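Local coordinates for protein DNA ligase (Aquifex aeolicus, PDB 3QWU) that is a putative ATP-dependent ligase, probably joining nucleic acid strands through an adenylated intermediate, and binds adenosine and calcium, at residues Gln70-Phe75 with Phe218-Glu223; Trp52-Ile57 with Asn225-Tyr230; Leu62-Leu67 with Glu196-Ile201. All blocks are in the same frame, centred on the assembly; numbering follows the deposited sequence.

Overall arrangement
The three contacts illustrate how one β-sheet can serve a nucleotide pocket on one side and a helical layer on the other. Contacts 1 and 2, centres about 12 Å apart, each contribute one of two neighbouring strands of this sheet, 215-220 in contact 1 and 227-231 in contact 2; both touch the bound adenosine, through Lys219 in the first and Tyr54, Ile57 and Lys229 in the second. Contact 3, its centre about 13 Å from that of contact 1, joins two helices, and Phe218 CZ meets Leu63 CD1 at 3.6 Å to connect it with the sheet. It takes no direct part in the pocket: the side chain of Ile201 lies about 14 Å from the adenosine.

Contact 1. Residues Gln70-Phe75 with Phe218-Glu223; sequences QFEAPF and FKEDSE. With ADN (adenosine), chain C.
The ring of Phe71 has CB of Gln70 over one face, toward the rim, and the carboxylate oxygen OE2 of Glu220 at its edge, near CD1 and in the ring plane. Phe75 turns one face to CD2 of Phe71 and has the carbonyl oxygen of Ala73 at its edge. These groups lie where the chain, leaving helix 63-70, enters the mixed sheet of the adenylating domain beside strand 215-220. The sequence leading into Lys219 resembles nucleotidyltransferase motif IV. Phe75 and Glu220 form an antiparallel non-hydrogen-bonded pair, their CA atoms 4.3 Å apart. Beyond it the register is held by Asp221 N, which donates to Pro74 O over 3.0 Å in the carbonyl plane; Asp221 is also the centre of an inverse gamma turn.

Glu220 is the polar hub. With CG anti to the backbone N (chi1 -160°) and the chain extended, it slides past Phe71 in the opposite direction. Glu220 OE2 accepts a nearly straight bond from Glu72 N (3.1 Å, 169° at the hydrogen), which arrives from above the carboxylate plane. Glu220 OE1 accepts Ser222 OG on its anti lone pair at 2.7 Å and pairs with Arg224. A water donates both to this oxygen and to Glu72 OE1, bridging two carboxylates whose proximity the arginine probably eases.

On the apolar side, CZ of Phe71 meets CB of Phe218 at 3.6 Å, while CE1 of Phe75 lies 3.8 Å from Phe218 CD1, those two side chains running the same way. Lys219 points from the opposite face of the strand into the pocket, flanked by Glu78 and Asp158, and its NZ donates to N1 of the adenine over 2.9 Å.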
loop_
_atom_site.group_PDB
_atom_site.type_symbol
_atom_site.label_atom_id
_atom_site.label_comp_id
_atom_site.label_asym_id
_atom_site.label_seq_id
_atom_site.Cartn_x
_atom_site.Cartn_y
_atom_site.Cartn_z
ATOM N N GLN A 70 -7.108 -26.960 6.057
ATOM C CA GLN A 70 -8.402 -26.378 6.372
ATOM C C GLN A 70 -9.572 -27.360 6.417
ATOM O O GLN A 70 -10.578 -27.048 7.036
ATOM C CB GLN A 70 -8.735 -25.265 5.396
ATOM C CG GLN A 70 -7.817 -24.072 5.520
ATOM C CD GLN A 70 -7.797 -23.448 6.908
ATOM O OE1 GLN A 70 -6.721 -23.150 7.453
ATOM N NE2 GLN A 70 -8.988 -23.224 7.472
ATOM N N PHE A 71 -9.429 -28.524 5.784
ATOM C CA PHE A 71 -10.548 -29.439 5.547
ATOM C C PHE A 71 -10.308 -30.811 6.143
ATOM O O PHE A 71 -9.219 -31.354 6.006
ATOM C CB PHE A 71 -10.886 -29.556 4.048
ATOM C CG PHE A 71 -11.345 -28.246 3.434
ATOM C CD1 PHE A 71 -12.531 -27.652 3.829
ATOM C CD2 PHE A 71 -10.589 -27.608 2.490
ATOM C CE1 PHE A 71 -12.948 -26.426 3.281
ATOM C CE2 PHE A 71 -10.986 -26.363 1.966
ATOM C CZ PHE A 71 -12.166 -25.778 2.368
ATOM N N GLU A 72 -11.356 -31.328 6.799
ATOM C CA GLU A 72 -11.358 -32.607 7.494
ATOM C C GLU A 72 -12.204 -33.649 6.778
ATOM O O GLU A 72 -12.221 -34.809 7.199
ATOM C CB GLU A 72 -12.051 -32.494 8.867
ATOM C CG GLU A 72 -11.493 -31.493 9.846
ATOM C CD GLU A 72 -12.460 -31.308 11.019
ATOM O OE1 GLU A 72 -13.704 -31.203 10.757
ATOM O OE2 GLU A 72 -11.969 -31.298 12.179
ATOM N N ALA A 73 -12.968 -33.218 5.792
ATOM C CA ALA A 73 -13.853 -34.072 5.026
ATOM C C ALA A 73 -13.641 -33.768 3.546
ATOM O O ALA A 73 -12.900 -32.866 3.196
ATOM C CB ALA A 73 -15.312 -33.814 5.438
ATOM N N PRO A 74 -14.260 -34.539 2.665
ATOM C CA PRO A 74 -14.240 -34.194 1.265
ATOM C C PRO A 74 -14.868 -32.847 1.004
ATOM O O PRO A 74 -15.649 -32.326 1.837
ATOM C CB PRO A 74 -15.125 -35.260 0.629
ATOM C CG PRO A 74 -15.110 -36.405 1.573
ATOM C CD PRO A 74 -14.993 -35.798 2.922
ATOM N N PHE A 75 -14.544 -32.277 -0.152
ATOM C CA PHE A 75 -15.025 -30.970 -0.463
ATOM C C PHE A 75 -15.316 -30.814 -1.935
ATOM O O PHE A 75 -14.616 -31.341 -2.814
ATOM C CB PHE A 75 -14.043 -29.875 0.027
ATOM C CG PHE A 75 -12.656 -30.110 -0.397
ATOM C CD1 PHE A 75 -12.200 -29.609 -1.602
ATOM C CD2 PHE A 75 -11.806 -30.891 0.376
ATOM C CE1 PHE A 75 -10.914 -29.852 -2.017
ATOM C CE2 PHE A 75 -10.550 -31.162 -0.044
ATOM C CZ PHE A 75 -10.078 -30.624 -1.253
ATOM N N PHE A 218 -13.735 -23.635 -2.397
ATOM C CA PHE A 218 -13.799 -24.976 -1.849
ATOM C C PHE A 218 -14.882 -25.014 -0.768
ATOM O O PHE A 218 -14.941 -24.101 0.045
ATOM C CB PHE A 218 -12.452 -25.340 -1.237
ATOM C CG PHE A 218 -11.297 -25.241 -2.199
ATOM C CD1 PHE A 218 -11.069 -26.239 -3.113
ATOM C CD2 PHE A 218 -10.412 -24.172 -2.143
ATOM C CE1 PHE A 218 -10.006 -26.207 -3.976
ATOM C CE2 PHE A 218 -9.363 -24.114 -3.007
ATOM C CZ PHE A 218 -9.156 -25.166 -3.948
ATOM N N LYS A 219 -15.736 -26.046 -0.783
ATOM C CA LYS A 219 -16.912 -26.168 0.148
ATOM C C LYS A 219 -17.024 -27.538 0.796
ATOM O O LYS A 219 -17.367 -28.511 0.144
ATOM C CB LYS A 219 -18.222 -25.854 -0.560
ATOM C CG LYS A 219 -18.136 -24.543 -1.317
ATOM C CD LYS A 219 -19.448 -23.945 -1.801
ATOM C CE LYS A 219 -19.163 -22.603 -2.552
ATOM N NZ LYS A 219 -20.383 -21.978 -3.197
ATOM N N GLU A 220 -16.713 -27.581 2.088
ATOM C CA GLU A 220 -16.688 -28.817 2.851
ATOM C C GLU A 220 -18.054 -29.466 2.861
ATOM O O GLU A 220 -19.066 -28.831 3.092
ATOM C CB GLU A 220 -16.182 -28.607 4.286
ATOM C CG GLU A 220 -15.679 -29.911 4.962
ATOM C CD GLU A 220 -15.098 -29.622 6.336
ATOM O OE1 GLU A 220 -15.882 -29.451 7.270
ATOM O OE2 GLU A 220 -13.872 -29.489 6.475
ATOM N N ASP A 221 -18.057 -30.753 2.567
ATOM C CA ASP A 221 -19.288 -31.508 2.406
ATOM C C ASP A 221 -19.623 -31.964 3.815
ATOM O O ASP A 221 -19.376 -33.080 4.186
ATOM C CB ASP A 221 -19.008 -32.674 1.463
ATOM C CG ASP A 221 -20.253 -33.497 1.135
ATOM O OD1 ASP A 221 -21.335 -32.901 0.935
ATOM O OD2 ASP A 221 -20.111 -34.745 1.034
ATOM N N SER A 222 -20.115 -31.062 4.641
ATOM C CA SER A 222 -20.260 -31.371 6.018
ATOM C C SER A 222 -21.202 -30.430 6.701
ATOM O O SER A 222 -21.659 -29.502 6.092
ATOM C CB SER A 222 -18.901 -31.265 6.673
ATOM O OG SER A 222 -18.512 -29.908 6.690
ATOM N N GLU A 223 -21.481 -30.703 7.980
ATOM C CA GLU A 223 -22.330 -29.814 8.778
ATOM C C GLU A 223 -21.727 -28.416 8.971
ATOM O O GLU A 223 -22.385 -27.426 8.753
ATOM C CB GLU A 223 -22.699 -30.431 10.141
ATOM C CG GLU A 223 -24.046 -31.164 10.152
ATOM C CD GLU A 223 -25.230 -30.285 9.757
ATOM O OE1 GLU A 223 -25.262 -29.095 10.162
ATOM O OE2 GLU A 223 -26.139 -30.795 9.049
HETATM O "O5'" ADN C . -16.058 -13.674 -0.985
HETATM C "C5'" ADN C . -16.031 -14.451 -2.183
HETATM C "C4'" ADN C . -16.971 -13.835 -3.212
HETATM O "O4'" ADN C . -16.831 -14.475 -4.518
HETATM C "C3'" ADN C . -18.425 -14.029 -2.802
HETATM O "O3'" ADN C . -18.964 -12.991 -1.987
HETATM C "C2'" ADN C . -19.164 -14.174 -4.128
HETATM O "O2'" ADN C . -19.810 -12.963 -4.483
HETATM C "C1'" ADN C . -18.113 -14.529 -5.177
HETATM N N9 ADN C . -18.271 -15.874 -5.752
HETATM C C8 ADN C . -18.080 -16.156 -7.062
HETATM N N7 ADN C . -18.279 -17.468 -7.338
HETATM C C5 ADN C . -18.575 -18.038 -6.141
HETATM C C6 ADN C . -18.856 -19.410 -5.707
HETATM N N6 ADN C . -18.861 -20.384 -6.660
HETATM N N1 ADN C . -19.157 -19.628 -4.390
HETATM C C2 ADN C . -19.129 -18.608 -3.484
HETATM N N3 ADN C . -18.839 -17.318 -3.819
HETATM C C4 ADN C . -18.579 -16.993 -5.105
HETATM O O HOH W 1 -16.361 -31.551 9.572
#

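Contact 2. Residues Trp52-Ile57 with Asn225-Tyr230. With ADN (adenosine), chain C.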
loop_
_atom_site.group_PDB
_atom_site.type_symbol
_atom_site.label_atom_id
_atom_site.label_comp_id
_atom_site.label_asym_id
_atom_site.label_seq_id
_atom_site.Cartn_x
_atom_site.Cartn_y
_atom_site.Cartn_z
ATOM N N TRP A 52 -29.940 -12.646 5.914
ATOM C CA TRP A 52 -28.609 -12.584 6.491
ATOM C C TRP A 52 -27.630 -12.240 5.384
ATOM O O TRP A 52 -27.859 -12.578 4.221
ATOM C CB TRP A 52 -28.234 -13.878 7.228
ATOM C CG TRP A 52 -28.893 -13.952 8.579
ATOM C CD1 TRP A 52 -30.168 -14.397 8.859
ATOM C CD2 TRP A 52 -28.333 -13.554 9.829
ATOM N NE1 TRP A 52 -30.420 -14.301 10.206
ATOM C CE2 TRP A 52 -29.309 -13.785 10.821
ATOM C CE3 TRP A 52 -27.102 -13.034 10.213
ATOM C CZ2 TRP A 52 -29.075 -13.510 12.167
ATOM C CZ3 TRP A 52 -26.874 -12.762 11.547
ATOM C CH2 TRP A 52 -27.845 -12.996 12.502
ATOM N N GLY A 53 -26.613 -11.480 5.781
ATOM C CA GLY A 53 -25.493 -11.100 4.937
ATOM C C GLY A 53 -24.709 -12.318 4.479
ATOM O O GLY A 53 -24.718 -13.325 5.152
ATOM N N TYR A 54 -24.078 -12.231 3.306
ATOM C CA TYR A 54 -23.258 -13.345 2.807
ATOM C C TYR A 54 -21.990 -13.263 3.585
ATOM O O TYR A 54 -21.433 -12.187 3.692
ATOM C CB TYR A 54 -22.964 -13.259 1.306
ATOM C CG TYR A 54 -22.481 -14.566 0.770
ATOM C CD1 TYR A 54 -21.135 -14.803 0.568
ATOM C CD2 TYR A 54 -23.357 -15.550 0.462
ATOM C CE1 TYR A 54 -20.673 -16.020 0.071
ATOM C CE2 TYR A 54 -22.916 -16.760 -0.064
ATOM C CZ TYR A 54 -21.574 -16.990 -0.225
ATOM O OH TYR A 54 -21.170 -18.171 -0.735
ATOM N N PRO A 55 -21.582 -14.369 4.218
ATOM C CA PRO A 55 -20.459 -14.386 5.139
ATOM C C PRO A 55 -19.097 -14.427 4.408
ATOM O O PRO A 55 -19.024 -14.840 3.248
ATOM C CB PRO A 55 -20.716 -15.655 5.956
ATOM C CG PRO A 55 -21.368 -16.561 5.014
ATOM C CD PRO A 55 -22.191 -15.699 4.077
ATOM N N HIS A 56 -18.053 -13.952 5.085
ATOM C CA HIS A 56 -16.715 -13.804 4.512
ATOM C C HIS A 56 -16.120 -15.176 4.218
ATOM O O HIS A 56 -16.153 -16.053 5.074
ATOM C CB HIS A 56 -15.796 -13.003 5.475
ATOM C CG HIS A 56 -16.200 -11.558 5.645
ATOM N ND1 HIS A 56 -16.177 -10.641 4.605
ATOM C CD2 HIS A 56 -16.659 -10.876 6.732
ATOM C CE1 HIS A 56 -16.610 -9.466 5.037
ATOM N NE2 HIS A 56 -16.906 -9.580 6.323
ATOM N N ILE A 57 -15.590 -15.375 3.016
ATOM C CA ILE A 57 -14.809 -16.593 2.740
ATOM C C ILE A 57 -13.303 -16.311 2.896
ATOM O O ILE A 57 -12.770 -15.412 2.286
ATOM C CB ILE A 57 -15.061 -17.109 1.310
ATOM C CG1 ILE A 57 -16.560 -17.110 1.015
ATOM C CG2 ILE A 57 -14.349 -18.461 1.098
ATOM C CD1 ILE A 57 -16.974 -17.820 -0.286
ATOM N N ASN A 225 -19.616 -27.099 7.122
ATOM C CA ASN A 225 -19.633 -26.596 5.746
ATOM C C ASN A 225 -18.611 -25.463 5.499
ATOM O O ASN A 225 -18.932 -24.425 4.932
ATOM C CB ASN A 225 -21.061 -26.141 5.412
ATOM C CG ASN A 225 -21.256 -25.781 3.942
ATOM O OD1 ASN A 225 -22.086 -24.952 3.637
ATOM N ND2 ASN A 225 -20.510 -26.399 3.049
ATOM N N LYS A 226 -17.386 -25.686 5.941
ATOM C CA LYS A 226 -16.383 -24.672 5.919
ATOM C C LYS A 226 -16.036 -24.400 4.454
ATOM O O LYS A 226 -16.037 -25.320 3.594
ATOM C CB LYS A 226 -15.181 -25.107 6.763
ATOM C CG LYS A 226 -13.844 -24.342 6.574
ATOM C CD LYS A 226 -13.230 -23.920 7.951
ATOM C CE LYS A 226 -11.731 -23.947 8.003
ATOM N NZ LYS A 226 -11.146 -25.202 8.539
ATOM N N ARG A 227 -15.805 -23.115 4.184
ATOM C CA ARG A 227 -15.437 -22.636 2.861
ATOM C C ARG A 227 -14.063 -21.998 2.832
ATOM O O ARG A 227 -13.579 -21.471 3.848
ATOM C CB ARG A 227 -16.436 -21.580 2.415
ATOM C CG ARG A 227 -17.738 -22.136 1.990
ATOM C CD ARG A 227 -18.893 -21.770 2.918
ATOM N NE ARG A 227 -19.988 -22.605 2.465
ATOM C CZ ARG A 227 -20.724 -22.362 1.378
ATOM N NH1 ARG A 227 -20.573 -21.230 0.670
ATOM N NH2 ARG A 227 -21.649 -23.241 1.019
ATOM N N ALA A 228 -13.467 -22.017 1.643
ATOM C CA ALA A 228 -12.170 -21.358 1.384
ATOM C C ALA A 228 -11.998 -21.096 -0.087
ATOM O O ALA A 228 -12.448 -21.857 -0.896
ATOM C CB ALA A 228 -11.015 -22.181 1.908
ATOM N N LYS A 229 -11.329 -20.009 -0.445
ATOM C CA LYS A 229 -11.167 -19.661 -1.855
ATOM C C LYS A 229 -9.690 -19.521 -2.230
ATOM O O LYS A 229 -8.834 -19.184 -1.383
ATOM C CB LYS A 229 -11.916 -18.375 -2.186
ATOM C CG LYS A 229 -11.449 -17.128 -1.418
ATOM C CD LYS A 229 -12.194 -15.860 -1.971
ATOM C CE LYS A 229 -12.545 -14.837 -0.883
ATOM N NZ LYS A 229 -11.429 -14.005 -0.356
ATOM N N TYR A 230 -9.401 -19.780 -3.489
ATOM C CA TYR A 230 -8.060 -19.641 -4.002
ATOM C C TYR A 230 -8.150 -18.982 -5.380
ATOM O O TYR A 230 -9.029 -19.350 -6.186
ATOM C CB TYR A 230 -7.393 -21.006 -4.054
ATOM C CG TYR A 230 -6.027 -20.973 -4.613
ATOM C CD1 TYR A 230 -5.795 -21.205 -5.974
ATOM C CD2 TYR A 230 -4.926 -20.701 -3.781
ATOM C CE1 TYR A 230 -4.469 -21.170 -6.502
ATOM C CE2 TYR A 230 -3.626 -20.651 -4.268
ATOM C CZ TYR A 230 -3.385 -20.877 -5.636
ATOM O OH TYR A 230 -2.077 -20.792 -6.100
HETATM O "O5'" ADN C . -16.058 -13.674 -0.985
HETATM C "C5'" ADN C . -16.031 -14.451 -2.183
HETATM C "C4'" ADN C . -16.971 -13.835 -3.212
HETATM O "O4'" ADN C . -16.831 -14.475 -4.518
HETATM C "C3'" ADN C . -18.425 -14.029 -2.802
HETATM O "O3'" ADN C . -18.964 -12.991 -1.987
HETATM C "C2'" ADN C . -19.164 -14.174 -4.128
HETATM O "O2'" ADN C . -19.810 -12.963 -4.483
HETATM C "C1'" ADN C . -18.113 -14.529 -5.177
HETATM N N9 ADN C . -18.271 -15.874 -5.752
HETATM C C8 ADN C . -18.080 -16.156 -7.062
HETATM N N7 ADN C . -18.279 -17.468 -7.338
HETATM C C5 ADN C . -18.575 -18.038 -6.141
HETATM C C6 ADN C . -18.856 -19.410 -5.707
HETATM N N6 ADN C . -18.861 -20.384 -6.660
HETATM N N1 ADN C . -19.157 -19.628 -4.390
HETATM C C2 ADN C . -19.129 -18.608 -3.484
HETATM N N3 ADN C . -18.839 -17.318 -3.819
HETATM C C4 ADN C . -18.579 -16.993 -5.105
#
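With CG anti to its backbone N (chi1 -164°), Tyr54 swings its ring out of the loop so that the hydroxyl meets Arg227, whose own chain is bent at chi2 (113°). The two side chains cross at about a right angle, and Tyr54 OH sits at the edge of the guanidinium, 3.4 Å from Arg227 NH1. Asp158 OD2 ties both together, accepting from Tyr54 OH and pairing with Arg227 NH1. On the other branch of the guanidinium, Arg227 NH2 donates to a lone pair of Asn225 OD1 at 3.2 Å, which helps fix its rotation.

Ile57 fills the middle of the contact. Ile57 CG2, anti to the backbone N, rests against CA of Ala228 at 3.6 Å, just before strand 58-60 joins strand 227-231 in parallel within the mixed sheet of the nucleotidyltransferase fold. This is one wall of the adenosine pocket: Tyr54 OH stands 3.5 Å from C2 of the adenine, and Ile57 CD1 approaches the same carbon at 3.9 Å.

The crowded chi1 position (61°) and a bend at chi3 set Lys229 CE 3.2 Å from Ile57 O. Lys229 CE also lies 3.7 Å from O5' of the adenosine, and a further bend at chi4 turns only the terminal amine.

Contact 3. Residues Leu62-Leu67 with Glu196-Ile201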
loop_
_atom_site.group_PDB
_atom_site.type_symbol
_atom_site.label_atom_id
_atom_site.label_comp_id
_atom_site.label_asym_id
_atom_site.label_seq_id
_atom_site.Cartn_x
_atom_site.Cartn_y
_atom_site.Cartn_z
ATOM N N LEU A 62 -1.523 -21.129 -0.124
ATOM C CA LEU A 62 -0.786 -22.334 -0.562
ATOM C C LEU A 62 -1.861 -23.324 -0.854
ATOM O O LEU A 62 -2.721 -23.577 -0.025
ATOM C CB LEU A 62 0.186 -22.857 0.505
ATOM C CG LEU A 62 1.515 -22.102 0.612
ATOM C CD1 LEU A 62 2.410 -22.598 1.771
ATOM C CD2 LEU A 62 2.284 -22.203 -0.698
ATOM N N LEU A 63 -1.900 -23.813 -2.075
ATOM C CA LEU A 63 -3.020 -24.667 -2.470
ATOM C C LEU A 63 -2.903 -25.993 -1.710
ATOM O O LEU A 63 -3.839 -26.428 -1.050
ATOM C CB LEU A 63 -3.030 -24.868 -3.991
ATOM C CG LEU A 63 -4.131 -25.660 -4.672
ATOM C CD1 LEU A 63 -5.523 -25.224 -4.261
ATOM C CD2 LEU A 63 -3.938 -25.456 -6.202
ATOM N N GLU A 64 -1.747 -26.628 -1.778
ATOM C CA GLU A 64 -1.627 -27.985 -1.242
ATOM C C GLU A 64 -1.725 -28.027 0.293
ATOM O O GLU A 64 -2.550 -28.793 0.879
ATOM C CB GLU A 64 -0.317 -28.622 -1.663
ATOM C CG GLU A 64 -0.172 -30.025 -1.012
ATOM C CD GLU A 64 0.821 -30.932 -1.705
ATOM O OE1 GLU A 64 1.526 -30.490 -2.634
ATOM O OE2 GLU A 64 0.934 -32.095 -1.280
ATOM N N THR A 65 -0.887 -27.225 0.948
ATOM C CA THR A 65 -0.893 -27.159 2.395
ATOM C C THR A 65 -2.161 -26.505 2.922
ATOM O O THR A 65 -2.538 -26.767 4.017
ATOM C CB THR A 65 0.325 -26.387 2.878
ATOM O OG1 THR A 65 1.478 -26.941 2.233
ATOM C CG2 THR A 65 0.494 -26.488 4.354
ATOM N N GLY A 66 -2.816 -25.638 2.155
ATOM C CA GLY A 66 -4.046 -25.026 2.616
ATOM C C GLY A 66 -5.197 -26.020 2.649
ATOM O O GLY A 66 -5.954 -26.105 3.631
ATOM N N LEU A 67 -5.319 -26.778 1.564
ATOM C CA LEU A 67 -6.361 -27.780 1.451
ATOM C C LEU A 67 -6.202 -28.852 2.521
ATOM O O LEU A 67 -7.142 -29.209 3.195
ATOM C CB LEU A 67 -6.317 -28.415 0.069
ATOM C CG LEU A 67 -6.816 -27.549 -1.077
ATOM C CD1 LEU A 67 -6.930 -28.427 -2.314
ATOM C CD2 LEU A 67 -8.123 -26.926 -0.679
ATOM N N GLU A 196 -3.799 -37.761 -4.981
ATOM C CA GLU A 196 -4.539 -37.721 -6.262
ATOM C C GLU A 196 -5.421 -36.507 -6.341
ATOM O O GLU A 196 -5.381 -35.767 -7.323
ATOM C CB GLU A 196 -5.396 -38.983 -6.528
ATOM C CG GLU A 196 -4.918 -39.825 -7.738
ATOM C CD GLU A 196 -4.309 -38.975 -8.889
ATOM O OE1 GLU A 196 -4.985 -38.051 -9.397
ATOM O OE2 GLU A 196 -3.148 -39.240 -9.288
ATOM N N GLY A 197 -6.214 -36.280 -5.299
ATOM C CA GLY A 197 -7.026 -35.045 -5.215
ATOM C C GLY A 197 -6.201 -33.798 -5.524
ATOM O O GLY A 197 -6.563 -32.952 -6.375
ATOM N N ILE A 198 -5.046 -33.693 -4.890
ATOM C CA ILE A 198 -4.235 -32.518 -5.080
ATOM C C ILE A 198 -3.741 -32.421 -6.499
ATOM O O ILE A 198 -3.681 -31.312 -7.031
ATOM C CB ILE A 198 -3.017 -32.488 -4.112
ATOM C CG1 ILE A 198 -3.499 -32.349 -2.656
ATOM C CG2 ILE A 198 -2.030 -31.369 -4.470
ATOM C CD1 ILE A 198 -4.304 -31.083 -2.386
ATOM N N LYS A 199 -3.366 -33.536 -7.130
ATOM C CA LYS A 199 -2.867 -33.425 -8.502
ATOM C C LYS A 199 -3.997 -32.863 -9.383
ATOM O O LYS A 199 -3.758 -31.972 -10.182
ATOM C CB LYS A 199 -2.360 -34.737 -9.077
ATOM C CG LYS A 199 -0.825 -34.972 -8.946
ATOM C CD LYS A 199 -0.353 -35.508 -7.533
ATOM C CE LYS A 199 0.791 -36.574 -7.597
ATOM N NZ LYS A 199 0.294 -38.026 -7.548
ATOM N N LYS A 200 -5.219 -33.340 -9.195
ATOM C CA LYS A 200 -6.325 -32.940 -10.066
ATOM C C LYS A 200 -6.716 -31.472 -9.856
ATOM O O LYS A 200 -6.863 -30.708 -10.825
ATOM C CB LYS A 200 -7.519 -33.840 -9.860
ATOM C CG LYS A 200 -7.209 -35.311 -10.174
ATOM C CD LYS A 200 -8.384 -36.214 -9.779
ATOM C CE LYS A 200 -7.938 -37.627 -9.541
ATOM N NZ LYS A 200 -9.072 -38.522 -9.125
ATOM N N ILE A 201 -6.837 -31.067 -8.597
ATOM C CA ILE A 201 -7.144 -29.683 -8.290
ATOM C C ILE A 201 -6.076 -28.743 -8.825
ATOM O O ILE A 201 -6.380 -27.647 -9.213
ATOM C CB ILE A 201 -7.322 -29.479 -6.764
ATOM C CG1 ILE A 201 -8.490 -30.295 -6.272
ATOM C CG2 ILE A 201 -7.550 -28.021 -6.409
ATOM C CD1 ILE A 201 -8.526 -30.468 -4.822
#
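Leu63, in the first turn of helix 63-70, sends its side chain toward the other helix with CG anti to the backbone N (chi1 -177°). It and the side chain of Ile201 cross obliquely, with Leu63 CD1 4.1 Å from Ile201 CG2. Behind it, the backbone N atoms of Leu63 and Glu64 are held by the carboxylate of Glu268, so that an acidic group meets the amide end of this helix.

Glu64 follows with an extended chain that crosses Ile198 at about a right angle. The flat carboxylate end does the touching, Glu64 CD lying 4.0 Å from Ile198 CG2, while OE2 is directed to a salt bridge with Arg68 one turn on. A charged residue thus borders the apolar patch and offers its carbons to it while its charge is paired within its own helix.

One turn after Leu63 comes Leu67, with CG beside the backbone N (chi1 -73°) and a CD1 that meets both isoleucines. Leu67 CD1 meets Ile201 CD1 tip to tip at 3.6 Å. Leu67 CD1 also lies 3.7 Å from Ile198 CD1, with that side chain sliding past in the opposite direction. The axes of 63-67 and 196-201 approach to 10.6 Å, their N-to-C directions 132° apart, a spacing bridged by the branched side-chain ends.

Beneath them Phe218 touches Leu63, Leu67 and Ile201, and Phe75 touches Leu67 and Ile201. Helices packed by such an aliphatic seam over a β-sheet are consistent with the layered α/β nucleotidyltransferase domain of ATP-dependent ligases.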